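Local coordinates for thermospermine synthase (Medicago truncatula, PDB 6BQ3), which probably transfers an aminopropyl group from decarboxylated S-adenosylmethionine to spermidine, yielding thermospermine and S-methyl-5'-thioadenosine, at residues F85-C90 / A249-Y254; N104-G109 / K127-D132; I161-A166 / C191-T196. All coordinates share one frame; numbering follows the deposited sequence.

In the fold
A single bound adenosine derivative, 5'-S-(3-aminopropyl)-5'-thioadenosine (DSH), ties the three contacts together, each holding a different part of it. Interaction 1 meets the terminal amine, interaction 2 the ribose, and interaction 3 the adenine. Interactions 2 and 3 are neighbours, their centres about 13 Å apart, and they touch directly: Asp132 O lies 3.0 Å from Asn162 N, probably a hydrogen bond, and Met108 CB packs on Ala164 CB. Interaction 1 stands across the chain's centre, about 20 Å from interaction 2 and 23 Å from interaction 3 between centres, and touches neither. Asp181, the predicted proton acceptor, lies close to both Tyr87 of interaction 1 and Ile107 of interaction 2.

Interaction 1 (F85-C90 / A249-Y254). With DSH (5'-S-(3-aminopropyl)-5'-thioadenosine), chain C.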
loop_
_atom_site.group_PDB
_atom_site.type_symbol
_atom_site.label_atom_id
_atom_site.label_comp_id
_atom_site.label_asym_id
_atom_site.label_seq_id
_atom_site.Cartn_x
_atom_site.Cartn_y
_atom_site.Cartn_z
ATOM N N PHE A 85 15.203 11.239 -20.402
ATOM C CA PHE A 85 15.727 12.280 -21.240
ATOM C C PHE A 85 16.138 13.516 -20.423
ATOM O O PHE A 85 17.139 14.152 -20.730
ATOM C CB PHE A 85 14.795 12.610 -22.399
ATOM C CG PHE A 85 13.612 13.522 -22.039
ATOM C CD1 PHE A 85 12.448 13.014 -21.525
ATOM C CD2 PHE A 85 13.667 14.879 -22.294
ATOM C CE1 PHE A 85 11.357 13.836 -21.279
ATOM C CE2 PHE A 85 12.586 15.707 -22.039
ATOM C CZ PHE A 85 11.433 15.192 -21.514
ATOM N N ILE A 86 15.395 13.816 -19.359
ATOM C CA ILE A 86 15.696 15.001 -18.570
ATOM C C ILE A 86 17.010 14.771 -17.825
ATOM O O ILE A 86 17.907 15.619 -17.823
ATOM C CB ILE A 86 14.576 15.269 -17.521
ATOM C CG1 ILE A 86 13.192 15.388 -18.232
ATOM C CG2 ILE A 86 14.950 16.496 -16.675
ATOM C CD1 ILE A 86 12.032 15.444 -17.238
ATOM N N TYR A 87 17.103 13.646 -17.137
ATOM C CA TYR A 87 18.314 13.283 -16.444
ATOM C C TYR A 87 19.529 13.327 -17.375
ATOM O O TYR A 87 20.574 13.887 -17.020
ATOM C CB TYR A 87 18.151 11.910 -15.777
ATOM C CG TYR A 87 19.411 11.399 -15.109
ATOM C CD1 TYR A 87 19.696 11.694 -13.780
ATOM C CD2 TYR A 87 20.346 10.658 -15.820
ATOM C CE1 TYR A 87 20.870 11.254 -13.166
ATOM C CE2 TYR A 87 21.543 10.235 -15.230
ATOM C CZ TYR A 87 21.776 10.511 -13.887
ATOM O OH TYR A 87 22.913 10.057 -13.263
ATOM N N HIS A 88 19.398 12.718 -18.555
ATOM C CA HIS A 88 20.532 12.526 -19.437
ATOM C C HIS A 88 20.916 13.765 -20.227
ATOM O O HIS A 88 22.109 14.041 -20.414
ATOM C CB HIS A 88 20.316 11.264 -20.282
ATOM C CG HIS A 88 20.297 10.018 -19.457
ATOM N ND1 HIS A 88 19.144 9.322 -19.147
ATOM C CD2 HIS A 88 21.304 9.376 -18.829
ATOM C CE1 HIS A 88 19.458 8.293 -18.368
ATOM N NE2 HIS A 88 20.766 8.306 -18.166
ATOM N N GLU A 89 19.944 14.584 -20.621
ATOM C CA GLU A 89 20.269 15.904 -21.169
ATOM C C GLU A 89 21.007 16.784 -20.163
ATOM O O GLU A 89 21.939 17.474 -20.521
ATOM C CB GLU A 89 19.035 16.624 -21.679
ATOM C CG GLU A 89 18.508 15.942 -22.931
ATOM C CD GLU A 89 17.442 16.712 -23.637
ATOM O OE1 GLU A 89 17.211 17.866 -23.250
ATOM O OE2 GLU A 89 16.836 16.167 -24.612
ATOM N N CYS A 90 20.518 16.784 -18.937
ATOM C CA CYS A 90 21.072 17.628 -17.886
ATOM C C CYS A 90 22.465 17.173 -17.509
ATOM O O CYS A 90 23.322 17.977 -17.232
ATOM C CB CYS A 90 20.144 17.596 -16.667
ATOM S SG CYS A 90 18.689 18.667 -16.876
ATOM N N ALA A 249 17.266 19.756 -11.423
ATOM C CA ALA A 249 15.991 19.730 -12.160
ATOM C C ALA A 249 15.157 18.580 -11.657
ATOM O O ALA A 249 15.705 17.563 -11.183
ATOM C CB ALA A 249 16.248 19.600 -13.651
ATOM N N HIS A 250 13.835 18.784 -11.670
ATOM C CA HIS A 250 12.869 17.765 -11.274
ATOM C C HIS A 250 12.928 16.515 -12.188
ATOM O O HIS A 250 12.884 16.630 -13.400
ATOM C CB HIS A 250 11.449 18.338 -11.302
ATOM C CG HIS A 250 10.414 17.434 -10.700
ATOM N ND1 HIS A 250 9.298 17.029 -11.387
ATOM C CD2 HIS A 250 10.341 16.838 -9.484
ATOM C CE1 HIS A 250 8.575 16.233 -10.613
ATOM N NE2 HIS A 250 9.184 16.100 -9.458
ATOM N N ILE A 251 13.023 15.327 -11.589
ATOM C CA ILE A 251 12.817 14.104 -12.320
ATOM C C ILE A 251 11.636 13.354 -11.664
ATOM O O ILE A 251 11.809 12.757 -10.593
ATOM C CB ILE A 251 14.106 13.301 -12.439
ATOM C CG1 ILE A 251 15.192 14.144 -13.190
ATOM C CG2 ILE A 251 13.831 12.043 -13.248
ATOM C CD1 ILE A 251 16.555 13.628 -12.939
ATOM N N PRO A 252 10.456 13.364 -12.317
ATOM C CA PRO A 252 9.251 12.778 -11.699
ATOM C C PRO A 252 9.466 11.346 -11.232
ATOM O O PRO A 252 9.133 11.044 -10.100
ATOM C CB PRO A 252 8.192 12.882 -12.783
ATOM C CG PRO A 252 8.630 14.046 -13.617
ATOM C CD PRO A 252 10.151 14.030 -13.597
ATOM N N SER A 253 10.132 10.513 -12.030
ATOM C CA SER A 253 10.364 9.093 -11.675
ATOM C C SER A 253 11.310 8.878 -10.483
ATOM O O SER A 253 11.312 7.797 -9.910
ATOM C CB SER A 253 10.837 8.275 -12.876
ATOM O OG SER A 253 12.131 8.634 -13.303
ATOM N N TYR A 254 12.099 9.889 -10.153
ATOM C CA TYR A 254 12.986 9.884 -9.004
ATOM C C TYR A 254 12.297 10.476 -7.793
ATOM O O TYR A 254 12.891 10.458 -6.724
ATOM C CB TYR A 254 14.267 10.685 -9.290
ATOM C CG TYR A 254 15.312 10.036 -10.167
ATOM C CD1 TYR A 254 15.066 8.870 -10.916
ATOM C CD2 TYR A 254 16.569 10.614 -10.280
ATOM C CE1 TYR A 254 16.051 8.320 -11.720
ATOM C CE2 TYR A 254 17.564 10.060 -11.060
ATOM C CZ TYR A 254 17.312 8.914 -11.779
ATOM O OH TYR A 254 18.316 8.375 -12.582
HETATM N N DSH C . 21.455 8.114 -11.225
HETATM N N1 DSH C . 32.596 1.711 -11.764
HETATM C C2 DSH C . 31.891 1.772 -13.005
HETATM N N3 DSH C . 30.435 1.637 -12.998
HETATM C C4 DSH C . 29.707 1.442 -11.692
HETATM C C5 DSH C . 30.386 1.386 -10.521
HETATM C C6 DSH C . 31.919 1.519 -10.524
HETATM N N6 DSH C . 32.695 1.461 -9.307
HETATM N N7 DSH C . 29.496 1.204 -9.538
HETATM C C8 DSH C . 28.264 1.153 -10.099
HETATM N N9 DSH C . 28.391 1.293 -11.439
HETATM C CA DSH C . 21.681 7.102 -12.260
HETATM C CB DSH C . 22.801 6.138 -11.806
HETATM S SD DSH C . 22.964 3.328 -11.730
HETATM C CG DSH C . 22.821 4.866 -12.699
HETATM C "C1'" DSH C . 27.432 1.339 -12.393
HETATM C "C2'" DSH C . 26.183 0.383 -12.214
HETATM O "O2'" DSH C . 26.481 -1.007 -12.734
HETATM C "C3'" DSH C . 25.256 0.976 -12.840
HETATM O "O3'" DSH C . 25.239 0.777 -14.303
HETATM C "C4'" DSH C . 25.520 2.588 -12.585
HETATM O "O4'" DSH C . 26.809 2.721 -12.418
HETATM C "C5'" DSH C . 24.749 3.065 -11.371
#
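With CG turned anti to the backbone N (chi1 176°), Tyr87 reaches from helix 84-98 toward the 249-254 segment, while Tyr254, whose CG lies beside its own backbone N (chi1 -76°), leans back to meet it. The two rings are oblique to one another, neither stacked nor edge-to-face, with centroids 5.7 Å apart and planes at 57°. Tyr254 OH sits over one face of the Tyr87 ring, displaced toward the rim, and Tyr254 CE2 comes 3.8 Å from Tyr87 CD1. The in-plane edge of the same Tyr87 ring receives a methyl group, Ile251 CD1, which also lies 3.7 Å from Tyr87 CB, so an aromatic and an aliphatic neighbour approach this one ring from different directions.

Farther from the ligand the contact is mainly apolar packing. Ile86 spreads its two branches: CG2 rests 3.9 Å from the carbonyl oxygen His250 O and near Ile251 CG1, while CD1 reaches Pro252 CD. One helical turn after Ile86, Cys90 SG meets Ala249 CB at 4.2 Å. Helix and strand run roughly antiparallel, at a clear slant, and the helix thereby packs on the outermost strand, within this chain, of the mixed sheet. Ile223 of a second subunit packs on both Ile86 and Pro252, placing this end of the contact at a subunit interface.

The phenolic ends face the aminopropyl group of DSH. Its amine N gives weak hydrogen bonds to Tyr87 OH at 3.2 Å and to Tyr254 OH at 3.4 Å. Each hydroxyl has a further partner, Asp181 for Tyr87 and the backbone oxygen of Gln78 for Tyr254. The amine, likely to be protonated, is thus met here by two tyrosine hydroxyls through weak bonds, a grip that probably guides the aminopropyl end without clamping it.

Interaction 2 (N104-G109 / K127-D132); sequences NVFIMG and KVVMCD. With DSH (5'-S-(3-aminopropyl)-5'-thioadenosine), chain C.
Asp132 and Gly109 meet where the chain leaving strand 104-107 passes the end of the parallel strand 127-132, beside the ligand. Starting at CB, Asp132 lies 3.7 Å from Gly109 O; CG, anti to the backbone N, then brings the carboxylate to the two ribose hydroxyls of DSH. OD1 accepts from O2' at 2.7 Å and from the backbone N of Asp134. OD2 accepts from O3', though the modelled separation of 2.5 Å is very short and its exact value doubtful; Gly111 N also bonds to OD2. Gly109 has the backbone turn of a residue for which a side chain would be jammed against the preceding carbonyl and would clash with O4' of the sugar.

Behind this end, five backbone hydrogen bonds join the two segments, from Val105 N to Lys127 O through to Gly109 N to Cys131 O. On one face of the sheet the Phe106 ring meets its neighbours obliquely, CZ approaching Cys131 CB at 3.4 Å and CE2 approaching Val129 CG1 at 3.6 Å. On the other, Ile107 CD1 packs against Val128 CG1 at 3.7 Å.

This is the first beta-alpha-beta unit of a Rossmann-like domain, with helix 114-120 making the crossover. As in other nucleotide-binding members of that fold, an acidic residue ending the second strand takes both ribose hydroxyls, a paired acceptance that probably discriminates for an intact diol.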
loop_
_atom_site.group_PDB
_atom_site.type_symbol
_atom_site.label_atom_id
_atom_site.label_comp_id
_atom_site.label_asym_id
_atom_site.label_seq_id
_atom_site.Cartn_x
_atom_site.Cartn_y
_atom_site.Cartn_z
ATOM N N ASN A 104 36.925 13.594 -26.757
ATOM C CA ASN A 104 36.873 12.311 -26.092
ATOM C C ASN A 104 36.317 12.462 -24.695
ATOM O O ASN A 104 36.524 13.496 -24.044
ATOM C CB ASN A 104 38.208 11.556 -26.139
ATOM C CG ASN A 104 39.346 12.250 -25.396
ATOM O OD1 ASN A 104 39.280 13.452 -25.042
ATOM N ND2 ASN A 104 40.434 11.491 -25.189
ATOM N N VAL A 105 35.570 11.447 -24.259
ATOM C CA VAL A 105 34.836 11.483 -22.987
ATOM C C VAL A 105 34.849 10.109 -22.351
ATOM O O VAL A 105 34.715 9.103 -23.034
ATOM C CB VAL A 105 33.373 11.929 -23.173
ATOM C CG1 VAL A 105 32.617 11.919 -21.849
ATOM C CG2 VAL A 105 33.314 13.297 -23.818
ATOM N N PHE A 106 35.030 10.079 -21.031
ATOM C CA PHE A 106 35.020 8.846 -20.248
ATOM C C PHE A 106 33.829 8.921 -19.301
ATOM O O PHE A 106 33.687 9.891 -18.576
ATOM C CB PHE A 106 36.300 8.771 -19.455
ATOM C CG PHE A 106 36.502 7.456 -18.784
ATOM C CD1 PHE A 106 35.963 7.215 -17.550
ATOM C CD2 PHE A 106 37.273 6.479 -19.369
ATOM C CE1 PHE A 106 36.167 5.996 -16.918
ATOM C CE2 PHE A 106 37.468 5.260 -18.754
ATOM C CZ PHE A 106 36.903 5.013 -17.528
ATOM N N ILE A 107 32.987 7.907 -19.332
ATOM C CA ILE A 107 31.807 7.792 -18.458
ATOM C C ILE A 107 32.141 6.780 -17.363
ATOM O O ILE A 107 32.497 5.648 -17.665
ATOM C CB ILE A 107 30.576 7.241 -19.222
ATOM C CG1 ILE A 107 30.350 8.010 -20.526
ATOM C CG2 ILE A 107 29.330 7.266 -18.305
ATOM C CD1 ILE A 107 29.239 7.420 -21.372
ATOM N N MET A 108 31.926 7.164 -16.113
ATOM C CA MET A 108 31.991 6.249 -14.985
ATOM C C MET A 108 30.587 5.737 -14.743
ATOM O O MET A 108 29.726 6.519 -14.321
ATOM C CB MET A 108 32.513 6.995 -13.772
ATOM C CG MET A 108 33.767 7.816 -14.049
ATOM S SD MET A 108 34.578 8.361 -12.527
ATOM C CE MET A 108 33.356 9.541 -11.920
ATOM N N GLY A 109 30.353 4.447 -15.024
ATOM C CA GLY A 109 28.999 3.897 -15.177
ATOM C C GLY A 109 28.533 3.905 -16.646
ATOM O O GLY A 109 29.264 3.514 -17.567
ATOM N N LYS A 127 35.166 9.897 -29.572
ATOM C CA LYS A 127 35.387 8.728 -28.739
ATOM C C LYS A 127 34.622 8.837 -27.419
ATOM O O LYS A 127 34.751 9.822 -26.684
ATOM C CB LYS A 127 36.868 8.544 -28.424
ATOM C CG LYS A 127 37.221 7.108 -28.050
ATOM C CD LYS A 127 38.165 7.038 -26.856
ATOM C CE LYS A 127 38.867 5.681 -26.796
ATOM N NZ LYS A 127 39.716 5.539 -25.571
ATOM N N VAL A 128 33.844 7.815 -27.118
ATOM C CA VAL A 128 33.160 7.724 -25.846
ATOM C C VAL A 128 33.513 6.408 -25.234
ATOM O O VAL A 128 33.279 5.395 -25.823
ATOM C CB VAL A 128 31.656 7.821 -26.027
ATOM C CG1 VAL A 128 30.930 7.780 -24.667
ATOM C CG2 VAL A 128 31.314 9.093 -26.764
ATOM N N VAL A 129 34.075 6.438 -24.035
ATOM C CA VAL A 129 34.317 5.229 -23.258
ATOM C C VAL A 129 33.204 5.094 -22.197
ATOM O O VAL A 129 33.094 5.946 -21.333
ATOM C CB VAL A 129 35.704 5.233 -22.582
ATOM C CG1 VAL A 129 35.916 3.950 -21.782
ATOM C CG2 VAL A 129 36.821 5.366 -23.634
ATOM N N MET A 130 32.391 4.037 -22.320
ATOM C CA MET A 130 31.450 3.626 -21.288
ATOM C C MET A 130 32.134 2.595 -20.400
ATOM O O MET A 130 32.335 1.425 -20.785
ATOM C CB MET A 130 30.203 3.031 -21.929
ATOM C CG MET A 130 29.139 2.642 -20.906
ATOM S SD MET A 130 28.115 1.328 -21.593
ATOM C CE MET A 130 27.245 2.324 -22.799
ATOM N N CYS A 131 32.524 3.025 -19.220
ATOM C CA CYS A 131 33.161 2.131 -18.284
ATOM C C CYS A 131 32.194 1.763 -17.142
ATOM O O CYS A 131 32.090 2.496 -16.158
ATOM C CB CYS A 131 34.443 2.744 -17.725
ATOM S SG CYS A 131 35.328 1.535 -16.702
ATOM N N ASP A 132 31.500 0.627 -17.275
ATOM C CA ASP A 132 30.587 0.164 -16.217
ATOM C C ASP A 132 31.131 -1.106 -15.586
ATOM O O ASP A 132 31.710 -1.939 -16.270
ATOM C CB ASP A 132 29.203 -0.076 -16.791
ATOM C CG ASP A 132 28.116 -0.066 -15.730
ATOM O OD1 ASP A 132 28.130 -0.966 -14.842
ATOM O OD2 ASP A 132 27.243 0.830 -15.796
HETATM N N DSH C . 21.455 8.114 -11.225
HETATM N N1 DSH C . 32.596 1.711 -11.764
HETATM C C2 DSH C . 31.891 1.772 -13.005
HETATM N N3 DSH C . 30.435 1.637 -12.998
HETATM C C4 DSH C . 29.707 1.442 -11.692
HETATM C C5 DSH C . 30.386 1.386 -10.521
HETATM C C6 DSH C . 31.919 1.519 -10.524
HETATM N N6 DSH C . 32.695 1.461 -9.307
HETATM N N7 DSH C . 29.496 1.204 -9.538
HETATM C C8 DSH C . 28.264 1.153 -10.099
HETATM N N9 DSH C . 28.391 1.293 -11.439
HETATM C CA DSH C . 21.681 7.102 -12.260
HETATM C CB DSH C . 22.801 6.138 -11.806
HETATM S SD DSH C . 22.964 3.328 -11.730
HETATM C CG DSH C . 22.821 4.866 -12.699
HETATM C "C1'" DSH C . 27.432 1.339 -12.393
HETATM C "C2'" DSH C . 26.183 0.383 -12.214
HETATM O "O2'" DSH C . 26.481 -1.007 -12.734
HETATM C "C3'" DSH C . 25.256 0.976 -12.840
HETATM O "O3'" DSH C . 25.239 0.777 -14.303
HETATM C "C4'" DSH C . 25.520 2.588 -12.585
HETATM O "O4'" DSH C . 26.809 2.721 -12.418
HETATM C "C5'" DSH C . 24.749 3.065 -11.371
#

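Interaction 3 (I161-A166 / C191-T196). With DSH (5'-S-(3-aminopropyl)-5'-thioadenosine), chain C.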
loop_
_atom_site.group_PDB
_atom_site.type_symbol
_atom_site.label_atom_id
_atom_site.label_comp_id
_atom_site.label_asym_id
_atom_site.label_seq_id
_atom_site.Cartn_x
_atom_site.Cartn_y
_atom_site.Cartn_z
ATOM N N ILE A 161 34.195 -3.114 -19.482
ATOM C CA ILE A 161 33.618 -3.715 -18.277
ATOM C C ILE A 161 34.683 -3.710 -17.189
ATOM O O ILE A 161 35.533 -4.590 -17.155
ATOM C CB ILE A 161 33.046 -5.133 -18.552
ATOM C CG1 ILE A 161 31.998 -5.065 -19.692
ATOM C CG2 ILE A 161 32.466 -5.787 -17.278
ATOM C CD1 ILE A 161 30.905 -4.008 -19.535
ATOM N N ASN A 162 34.617 -2.701 -16.315
ATOM C CA ASN A 162 35.546 -2.515 -15.188
ATOM C C ASN A 162 34.959 -1.540 -14.150
ATOM O O ASN A 162 34.040 -0.716 -14.445
ATOM C CB ASN A 162 36.895 -1.939 -15.683
ATOM C CG ASN A 162 38.096 -2.304 -14.791
ATOM O OD1 ASN A 162 37.970 -2.956 -13.758
ATOM N ND2 ASN A 162 39.290 -1.900 -15.228
ATOM N N ASP A 163 35.539 -1.598 -12.959
ATOM C CA ASP A 163 35.441 -0.507 -11.993
ATOM C C ASP A 163 36.144 0.717 -12.584
ATOM O O ASP A 163 37.297 0.660 -12.891
ATOM C CB ASP A 163 36.064 -0.943 -10.642
ATOM C CG ASP A 163 36.386 0.224 -9.736
ATOM O OD1 ASP A 163 35.491 1.043 -9.476
ATOM O OD2 ASP A 163 37.564 0.352 -9.347
ATOM N N ALA A 164 35.427 1.839 -12.716
ATOM C CA ALA A 164 35.956 3.040 -13.361
ATOM C C ALA A 164 37.184 3.597 -12.652
ATOM O O ALA A 164 38.023 4.197 -13.298
ATOM C CB ALA A 164 34.902 4.126 -13.471
ATOM N N LYS A 165 37.258 3.440 -11.336
ATOM C CA LYS A 165 38.430 3.891 -10.585
ATOM C C LYS A 165 39.688 3.091 -11.003
ATOM O O LYS A 165 40.739 3.678 -11.246
ATOM C CB LYS A 165 38.189 3.755 -9.077
ATOM C CG LYS A 165 39.440 3.905 -8.216
ATOM C CD LYS A 165 39.071 4.213 -6.751
ATOM C CE LYS A 165 40.240 4.092 -5.775
ATOM N NZ LYS A 165 41.518 4.670 -6.315
ATOM N N ALA A 166 39.570 1.772 -11.092
ATOM C CA ALA A 166 40.723 0.936 -11.509
ATOM C C ALA A 166 41.075 1.222 -12.973
ATOM O O ALA A 166 42.247 1.372 -13.336
ATOM C CB ALA A 166 40.455 -0.556 -11.290
ATOM N N CYS A 191 30.259 2.454 -5.352
ATOM C CA CYS A 191 30.341 3.823 -5.911
ATOM C C CYS A 191 30.975 4.834 -4.977
ATOM O O CYS A 191 31.506 5.838 -5.456
ATOM C CB CYS A 191 28.944 4.329 -6.257
ATOM S SG CYS A 191 28.004 3.243 -7.352
ATOM N N TYR A 192 30.903 4.586 -3.656
ATOM C CA TYR A 192 31.335 5.584 -2.668
ATOM C C TYR A 192 32.732 6.132 -2.940
ATOM O O TYR A 192 32.924 7.345 -2.873
ATOM C CB TYR A 192 31.274 5.067 -1.216
ATOM C CG TYR A 192 31.790 6.096 -0.204
ATOM C CD1 TYR A 192 30.911 6.991 0.415
ATOM C CD2 TYR A 192 33.159 6.184 0.126
ATOM C CE1 TYR A 192 31.364 7.931 1.332
ATOM C CE2 TYR A 192 33.629 7.131 1.037
ATOM C CZ TYR A 192 32.724 8.003 1.638
ATOM O OH TYR A 192 33.148 8.939 2.553
ATOM N N LYS A 193 33.688 5.219 -3.205
ATOM C CA LYS A 193 35.122 5.534 -3.505
ATOM C C LYS A 193 35.263 6.680 -4.527
ATOM O O LYS A 193 36.155 7.542 -4.420
ATOM C CB LYS A 193 35.796 4.322 -4.159
ATOM C CG LYS A 193 35.969 3.063 -3.323
ATOM C CD LYS A 193 35.638 1.759 -4.090
ATOM C CE LYS A 193 36.320 1.579 -5.440
ATOM N NZ LYS A 193 37.769 1.334 -5.251
ATOM N N LEU A 194 34.356 6.677 -5.517
ATOM C CA LEU A 194 34.481 7.527 -6.710
ATOM C C LEU A 194 33.904 8.937 -6.494
ATOM O O LEU A 194 33.769 9.715 -7.456
ATOM C CB LEU A 194 33.814 6.831 -7.917
ATOM C CG LEU A 194 34.580 5.671 -8.557
ATOM C CD1 LEU A 194 34.860 4.540 -7.598
ATOM C CD2 LEU A 194 33.840 5.134 -9.765
ATOM N N TYR A 195 33.527 9.256 -5.246
ATOM C CA TYR A 195 33.167 10.620 -4.893
ATOM C C TYR A 195 34.088 11.218 -3.829
ATOM O O TYR A 195 33.833 12.330 -3.374
ATOM C CB TYR A 195 31.717 10.697 -4.403
ATOM C CG TYR A 195 30.642 10.293 -5.368
ATOM C CD1 TYR A 195 30.249 8.964 -5.480
ATOM C CD2 TYR A 195 29.962 11.247 -6.137
ATOM C CE1 TYR A 195 29.218 8.590 -6.353
ATOM C CE2 TYR A 195 28.947 10.878 -7.025
ATOM C CZ TYR A 195 28.567 9.568 -7.131
ATOM O OH TYR A 195 27.529 9.190 -7.970
ATOM N N THR A 196 35.146 10.512 -3.426
ATOM C CA THR A 196 36.056 11.044 -2.392
ATOM C C THR A 196 36.968 12.095 -3.002
ATOM O O THR A 196 37.335 12.007 -4.190
ATOM C CB THR A 196 36.913 9.935 -1.737
ATOM O OG1 THR A 196 37.718 9.273 -2.727
ATOM C CG2 THR A 196 36.044 8.889 -1.026
HETATM N N DSH C . 21.455 8.114 -11.225
HETATM N N1 DSH C . 32.596 1.711 -11.764
HETATM C C2 DSH C . 31.891 1.772 -13.005
HETATM N N3 DSH C . 30.435 1.637 -12.998
HETATM C C4 DSH C . 29.707 1.442 -11.692
HETATM C C5 DSH C . 30.386 1.386 -10.521
HETATM C C6 DSH C . 31.919 1.519 -10.524
HETATM N N6 DSH C . 32.695 1.461 -9.307
HETATM N N7 DSH C . 29.496 1.204 -9.538
HETATM C C8 DSH C . 28.264 1.153 -10.099
HETATM N N9 DSH C . 28.391 1.293 -11.439
HETATM C CA DSH C . 21.681 7.102 -12.260
HETATM C CB DSH C . 22.801 6.138 -11.806
HETATM S SD DSH C . 22.964 3.328 -11.730
HETATM C CG DSH C . 22.821 4.866 -12.699
HETATM C "C1'" DSH C . 27.432 1.339 -12.393
HETATM C "C2'" DSH C . 26.183 0.383 -12.214
HETATM O "O2'" DSH C . 26.481 -1.007 -12.734
HETATM C "C3'" DSH C . 25.256 0.976 -12.840
HETATM O "O3'" DSH C . 25.239 0.777 -14.303
HETATM C "C4'" DSH C . 25.520 2.588 -12.585
HETATM O "O4'" DSH C . 26.809 2.721 -12.418
HETATM C "C5'" DSH C . 24.749 3.065 -11.371
#
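Leu194 CD1 lies against Lys165 CB at 3.7 Å, where the N-terminus of helix 164-170, in the Rossmann-like domain, faces the 3-10 turn 192-195 and forms part of the adenine pocket. Among the apolar contacts, the other branch of Leu194, CD2, packs on Ala164 CB at 4.0 Å and also comes near the adenine amino group.

The hydrogen bonds to the base come from the start of helix 164-170. Asp163 is the N-cap, its OD2 met by Ala166 N at 3.0 Å from above the carboxylate plane. A chi1 of 163° swings its carboxylate toward the base, and the turn about chi2 (53°) presents OD1, which accepts from DSH N6 at 2.8 Å. Beside it Ala164 N donates almost straight to DSH N1, at 174°, so that within this segment an acceptor and a donor read the adenine edge; Pro190 O also bonds to DSH. With an alanine in place of this aspartate, N6 would probably lose its carboxylate acceptor and Ala166 N its cap, making both base and helix start less well fixed.

Charges play a looser part. Lys193 NZ approaches Asp163 OD2 only to 4.2 Å, beyond a salt bridge, while Lys165 crosses Lys193 at about a right angle and finds its own salt bridge with Glu169. Earlier in the 191-196 segment, Cys191 adds a sulfur to the pocket: its SG sits 3.3 Å from DSH N7.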